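PDB 5LJL: flavodoxin from Streptococcus pneumoniae serotype 4, which binds FMN and probably serves as a low-potential electron donor to a number of redox enzymes. Local coordinates for residues L4-F9 against F47-I52; V8-T13 against D67-F72. All coordinates share one frame; numbering follows the deposited sequence.

Contact 1: residues L4-F9 against F47-I52; sequences LAKIVF and FLEADI
Strand 4-9 and the start of strand 52-56 run parallel as neighbours in the central sheet of the flavodoxin fold, joined by the bridge between Ala5 and Ile52, whose CA atoms lie 4.5 Å apart. Two backbone bonds flank Ala5: Ile52 N donates to Leu4 O, and Ile52 O accepts from Lys6 N. Leu4 O is gripped twice, because Asp51 N reaches the same oxygen at 2.9 Å, although less straight (143° at the hydrogen). The Asp51 side chain adds a bond of its own. Asp51 OD1 accepts from Leu4 N at 3.0 Å through its anti lone pair, a nearly straight bond at the first residue of the strand.

On the face carrying Ala5 and Ile52, the CB atoms of these two residues meet at 4.0 Å. The other face is covered by the turn before strand 52-56. Here Ala50 CB sits close to Leu4 O and against CG and CD of Lys6. Leu4 CG lies anti to its backbone N (chi1 175°), and its CD2 branch meets Glu49 O. The Lys6 chain crosses Glu49 obliquely; its NZ stays beyond salt-bridge range of Glu49 OE1 and is instead paired with Asp35 of strand 33-38. Farther along, the Phe47 ring meets Lys6 and Val8. Lys6 CB lies at the ring edge, in its plane, Phe47 CE1 comes to 3.5 Å from Lys6 O, and Val8 CG2 touches Phe47 CZ at 3.7 Å.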
loop_
_atom_site.group_PDB
_atom_site.type_symbol
_atom_site.label_atom_id
_atom_site.label_comp_id
_atom_site.label_asym_id
_atom_site.label_seq_id
_atom_site.Cartn_x
_atom_site.Cartn_y
_atom_site.Cartn_z
ATOM N N LEU A 4 14.419 3.949 -3.144
ATOM C CA LEU A 4 13.696 4.304 -1.907
ATOM C C LEU A 4 12.180 3.976 -2.053
ATOM O O LEU A 4 11.567 4.444 -3.004
ATOM C CB LEU A 4 13.867 5.789 -1.635
ATOM C CG LEU A 4 13.040 6.311 -0.423
ATOM C CD1 LEU A 4 13.363 5.487 0.773
ATOM C CD2 LEU A 4 13.237 7.819 -0.194
ATOM N N ALA A 5 11.648 3.080 -1.219
ATOM C CA ALA A 5 10.211 2.746 -1.178
ATOM C C ALA A 5 9.624 3.354 0.127
ATOM O O ALA A 5 10.232 3.213 1.197
ATOM C CB ALA A 5 10.025 1.271 -1.191
ATOM N N LYS A 6 8.462 4.034 0.030
ATOM C CA LYS A 6 7.695 4.556 1.213
ATOM C C LYS A 6 6.396 3.766 1.264
ATOM O O LYS A 6 5.662 3.737 0.259
ATOM C CB LYS A 6 7.495 6.043 1.105
ATOM C CG LYS A 6 8.747 6.871 1.415
ATOM C CD LYS A 6 8.466 8.360 1.234
ATOM C CE LYS A 6 9.584 9.327 1.614
ATOM N NZ LYS A 6 9.939 9.199 3.013
ATOM N N ILE A 7 6.211 3.019 2.338
ATOM C CA ILE A 7 4.994 2.240 2.579
ATOM C C ILE A 7 4.181 2.945 3.659
ATOM O O ILE A 7 4.717 3.212 4.784
ATOM C CB ILE A 7 5.359 0.777 3.015
ATOM C CG1 ILE A 7 6.200 0.061 1.957
ATOM C CG2 ILE A 7 4.122 -0.049 3.412
ATOM C CD1 ILE A 7 6.725 -1.306 2.412
ATOM N N VAL A 8 2.930 3.271 3.358
ATOM C CA VAL A 8 2.048 3.946 4.329
ATOM C C VAL A 8 0.916 3.009 4.626
ATOM O O VAL A 8 0.255 2.525 3.683
ATOM C CB VAL A 8 1.579 5.303 3.791
ATOM C CG1 VAL A 8 0.667 5.990 4.819
ATOM C CG2 VAL A 8 2.785 6.153 3.435
ATOM N N PHE A 9 0.653 2.766 5.901
ATOM C CA PHE A 9 -0.364 1.809 6.295
ATOM C C PHE A 9 -1.421 2.390 7.247
ATOM O O PHE A 9 -1.175 3.401 7.954
ATOM C CB PHE A 9 0.219 0.511 6.900
ATOM C CG PHE A 9 0.825 0.671 8.265
ATOM C CD1 PHE A 9 0.026 0.617 9.398
ATOM C CD2 PHE A 9 2.195 0.891 8.392
ATOM C CE1 PHE A 9 0.612 0.763 10.659
ATOM C CE2 PHE A 9 2.790 1.043 9.639
ATOM C CZ PHE A 9 1.981 0.995 10.756
ATOM N N PHE A 47 5.646 11.136 -0.595
ATOM C CA PHE A 47 5.809 10.296 -1.822
ATOM C C PHE A 47 6.641 10.934 -2.939
ATOM O O PHE A 47 7.269 10.174 -3.740
ATOM C CB PHE A 47 4.438 9.849 -2.356
ATOM C CG PHE A 47 3.752 8.732 -1.526
ATOM C CD1 PHE A 47 4.464 7.742 -0.851
ATOM C CD2 PHE A 47 2.335 8.617 -1.565
ATOM C CE1 PHE A 47 3.794 6.724 -0.158
ATOM C CE2 PHE A 47 1.662 7.550 -0.880
ATOM C CZ PHE A 47 2.432 6.622 -0.204
ATOM N N LEU A 48 6.620 12.272 -3.035
ATOM C CA LEU A 48 7.502 12.933 -4.050
ATOM C C LEU A 48 8.949 12.555 -3.942
ATOM O O LEU A 48 9.658 12.590 -4.952
ATOM C CB LEU A 48 7.347 14.448 -4.032
ATOM C CG LEU A 48 5.940 14.936 -4.443
ATOM C CD1 LEU A 48 5.616 16.373 -4.026
ATOM C CD2 LEU A 48 5.687 14.674 -5.923
ATOM N N GLU A 49 9.400 12.257 -2.724
ATOM C CA GLU A 49 10.781 11.874 -2.469
ATOM C C GLU A 49 11.133 10.445 -2.808
ATOM O O GLU A 49 12.313 10.095 -2.875
ATOM C CB GLU A 49 11.147 12.171 -1.015
ATOM C CG GLU A 49 11.085 13.663 -0.707
ATOM C CD GLU A 49 10.961 14.002 0.769
ATOM O OE1 GLU A 49 10.067 13.420 1.443
ATOM O OE2 GLU A 49 11.721 14.914 1.243
ATOM N N ALA A 50 10.151 9.564 -2.999
ATOM C CA ALA A 50 10.450 8.154 -3.174
ATOM C C ALA A 50 10.394 7.701 -4.625
ATOM O O ALA A 50 9.800 8.339 -5.473
ATOM C CB ALA A 50 9.461 7.354 -2.386
ATOM N N ASP A 51 10.971 6.549 -4.888
ATOM C CA ASP A 51 10.840 5.914 -6.224
ATOM C C ASP A 51 9.614 5.034 -6.261
ATOM O O ASP A 51 8.984 4.876 -7.345
ATOM C CB ASP A 51 12.070 5.092 -6.485
ATOM C CG ASP A 51 13.351 5.937 -6.422
ATOM O OD1 ASP A 51 14.204 5.687 -5.520
ATOM O OD2 ASP A 51 13.480 6.854 -7.247
ATOM N N ILE A 52 9.286 4.409 -5.126
ATOM C CA ILE A 52 8.094 3.518 -5.045
ATOM C C ILE A 52 7.231 4.024 -3.935
ATOM O O ILE A 52 7.723 4.354 -2.862
ATOM C CB ILE A 52 8.489 2.058 -4.752
ATOM C CG1 ILE A 52 9.188 1.431 -5.993
ATOM C CG2 ILE A 52 7.285 1.201 -4.305
ATOM C CD1 ILE A 52 9.984 0.209 -5.617
#

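Contact 2: residues V8-T13 against D67-F72; sequences VFASMT and DEMMDF. With PO4 (phosphate ion), chain B.
Val8, Ala10 and the side chains of Met69 and Phe72 make the apolar part of this contact, where the end of strand 4-9 and the loop after it meet helix 67-77 in the flavodoxin alpha/beta sandwich. Val8 and Phe72 reach toward each other tip to tip. Phe72 CG is anti to its backbone N (chi1 -174°), and Val8 CG1 lies over one face of the ring, 4.1 Å from its centroid and offset toward the rim, a CH-pi contact. Met69 CG, anti to its carbonyl carbon (chi1 -79°), packs on Ala10 CB at 3.7 Å, and Met69 CE lies 3.8 Å from both Ala10 CB and Ala10 N.

The polar link between the segments runs through one water. It accepts from Ser11 N at 2.9 Å and is hydrogen-bonded to Glu68 OE2 at 2.8 Å; the same carboxylate oxygen is hydrogen-bonded to Tyr58 OH, which gives it a second partner.

A phosphate ion, probably from the crystallisation liquor, is held, between the two segments, by residues 11-13, and the backbone N atoms of Asn15 and Thr16 at the start of helix 15-29 bind it too. Ser11 OG donates to phosphate O1 at 2.6 Å and Thr13 OG1 to O2 at 2.7 Å, while the backbone N atoms of Met12 and Thr13 both donate to O4, that of Thr13 almost straight at 171°. In flavodoxins the loop after the first strand cradles the FMN phosphate, and this ion probably marks that place.

Around the apolar patch, Val55 of strand 52-56 and Phe106 of helix 101-113 both touch Met69 and Phe72. Phe9, whose CB is directed away from residues 67-72, packs against helix 15-29.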
loop_
_atom_site.group_PDB
_atom_site.type_symbol
_atom_site.label_atom_id
_atom_site.label_comp_id
_atom_site.label_asym_id
_atom_site.label_seq_id
_atom_site.Cartn_x
_atom_site.Cartn_y
_atom_site.Cartn_z
ATOM N N VAL A 8 2.930 3.271 3.358
ATOM C CA VAL A 8 2.048 3.946 4.329
ATOM C C VAL A 8 0.916 3.009 4.626
ATOM O O VAL A 8 0.255 2.525 3.683
ATOM C CB VAL A 8 1.579 5.303 3.791
ATOM C CG1 VAL A 8 0.667 5.990 4.819
ATOM C CG2 VAL A 8 2.785 6.153 3.435
ATOM N N PHE A 9 0.653 2.766 5.901
ATOM C CA PHE A 9 -0.364 1.809 6.295
ATOM C C PHE A 9 -1.421 2.390 7.247
ATOM O O PHE A 9 -1.175 3.401 7.954
ATOM C CB PHE A 9 0.219 0.511 6.900
ATOM C CG PHE A 9 0.825 0.671 8.265
ATOM C CD1 PHE A 9 0.026 0.617 9.398
ATOM C CD2 PHE A 9 2.195 0.891 8.392
ATOM C CE1 PHE A 9 0.612 0.763 10.659
ATOM C CE2 PHE A 9 2.790 1.043 9.639
ATOM C CZ PHE A 9 1.981 0.995 10.756
ATOM N N ALA A 10 -2.587 1.782 7.229
ATOM C CA ALA A 10 -3.612 1.959 8.254
ATOM C C ALA A 10 -3.969 0.539 8.737
ATOM O O ALA A 10 -4.141 -0.366 7.902
ATOM C CB ALA A 10 -4.814 2.652 7.678
ATOM N N SER A 11 -4.183 0.373 10.028
ATOM C CA SER A 11 -4.425 -0.936 10.603
ATOM C C SER A 11 -5.195 -0.780 11.906
ATOM O O SER A 11 -4.751 -0.019 12.771
ATOM C CB SER A 11 -3.101 -1.669 10.853
ATOM O OG SER A 11 -3.342 -3.025 11.256
ATOM N N MET A 12 -6.323 -1.458 12.029
ATOM C CA MET A 12 -7.132 -1.444 13.285
ATOM C C MET A 12 -6.795 -2.641 14.169
ATOM O O MET A 12 -6.566 -2.459 15.388
ATOM C CB MET A 12 -8.671 -1.408 12.963
ATOM C CG MET A 12 -9.569 -1.008 14.125
ATOM S SD MET A 12 -11.239 -0.804 13.428
ATOM C CE MET A 12 -11.144 0.985 13.230
ATOM N N THR A 13 -6.826 -3.848 13.603
ATOM C CA THR A 13 -6.609 -5.090 14.351
ATOM C C THR A 13 -5.294 -5.824 13.930
ATOM O O THR A 13 -5.088 -6.986 14.237
ATOM C CB THR A 13 -7.845 -6.059 14.348
ATOM O OG1 THR A 13 -8.287 -6.307 13.002
ATOM C CG2 THR A 13 -8.989 -5.492 15.099
ATOM N N ASP A 67 -11.070 5.971 8.722
ATOM C CA ASP A 67 -11.221 7.348 9.115
ATOM C C ASP A 67 -9.906 8.096 8.991
ATOM O O ASP A 67 -9.825 9.199 8.457
ATOM C CB ASP A 67 -11.705 7.436 10.579
ATOM C CG ASP A 67 -13.111 7.015 10.746
ATOM O OD1 ASP A 67 -13.524 6.848 11.967
ATOM O OD2 ASP A 67 -13.884 6.873 9.724
ATOM N N GLU A 68 -8.840 7.482 9.511
ATOM C CA GLU A 68 -7.534 8.102 9.551
ATOM C C GLU A 68 -6.876 8.224 8.136
ATOM O O GLU A 68 -5.869 8.933 7.972
ATOM C CB GLU A 68 -6.623 7.308 10.514
ATOM C CG GLU A 68 -6.352 5.846 10.142
ATOM C CD GLU A 68 -7.349 4.811 10.690
ATOM O OE1 GLU A 68 -8.487 5.183 10.976
ATOM O OE2 GLU A 68 -6.981 3.601 10.871
ATOM N N MET A 69 -7.418 7.505 7.161
ATOM C CA MET A 69 -7.014 7.574 5.767
ATOM C C MET A 69 -7.723 8.685 4.982
ATOM O O MET A 69 -7.243 9.056 3.912
ATOM C CB MET A 69 -7.147 6.225 5.008
ATOM C CG MET A 69 -6.022 5.238 5.273
ATOM S SD MET A 69 -4.478 5.870 4.524
ATOM C CE MET A 69 -3.448 4.419 4.612
ATOM N N MET A 70 -8.813 9.254 5.490
ATOM C CA MET A 70 -9.565 10.231 4.686
ATOM C C MET A 70 -8.739 11.460 4.316
ATOM O O MET A 70 -8.684 11.832 3.162
ATOM C CB MET A 70 -10.880 10.618 5.376
ATOM C CG MET A 70 -11.999 9.624 5.055
ATOM S SD MET A 70 -13.654 10.186 5.692
ATOM C CE MET A 70 -13.500 11.933 5.393
ATOM N N ASP A 71 -8.038 12.026 5.262
ATOM C CA ASP A 71 -7.144 13.155 4.999
ATOM C C ASP A 71 -5.951 12.832 4.075
ATOM O O ASP A 71 -5.589 13.585 3.214
ATOM C CB ASP A 71 -6.575 13.668 6.325
ATOM C CG ASP A 71 -7.197 14.917 6.740
ATOM O OD1 ASP A 71 -6.422 15.888 6.865
ATOM O OD2 ASP A 71 -8.441 14.984 6.858
ATOM N N PHE A 72 -5.345 11.651 4.292
ATOM C CA PHE A 72 -4.228 11.179 3.504
ATOM C C PHE A 72 -4.691 10.994 2.021
ATOM O O PHE A 72 -4.001 11.353 1.106
ATOM C CB PHE A 72 -3.714 9.864 4.122
ATOM C CG PHE A 72 -2.454 9.365 3.465
ATOM C CD1 PHE A 72 -1.222 9.818 3.876
ATOM C CD2 PHE A 72 -2.523 8.515 2.358
ATOM C CE1 PHE A 72 -0.054 9.413 3.275
ATOM C CE2 PHE A 72 -1.362 8.110 1.718
ATOM C CZ PHE A 72 -0.120 8.565 2.168
HETATM P P PO4 B . -6.614 -4.736 10.079
HETATM O O1 PO4 B . -5.303 -4.087 9.864
HETATM O O2 PO4 B . -6.503 -5.903 11.040
HETATM O O3 PO4 B . -7.169 -5.214 8.790
HETATM O O4 PO4 B . -7.541 -3.780 10.652
HETATM O O HOH W 1 -4.331 2.944 11.319
#

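Overall arrangement
Both contacts start from strand 4-9, the first strand from the N terminus. The chain then passes through the phosphate-holding loop, helix 15-29 and strand 33-38 before returning at 47-52, where contact 1 closes a loop and sets strand 52-56 beside the first strand. It runs on along strand 52-56 and through a further loop to helix 67-77, where contact 2 closes a second loop. The loops overlap but do not nest, since contact 2 begins farther along the first strand and ends later. They share Val8 and Phe9, and Phe47 meets Phe72, joining the turn before strand 52-56 to the helix over the sheet.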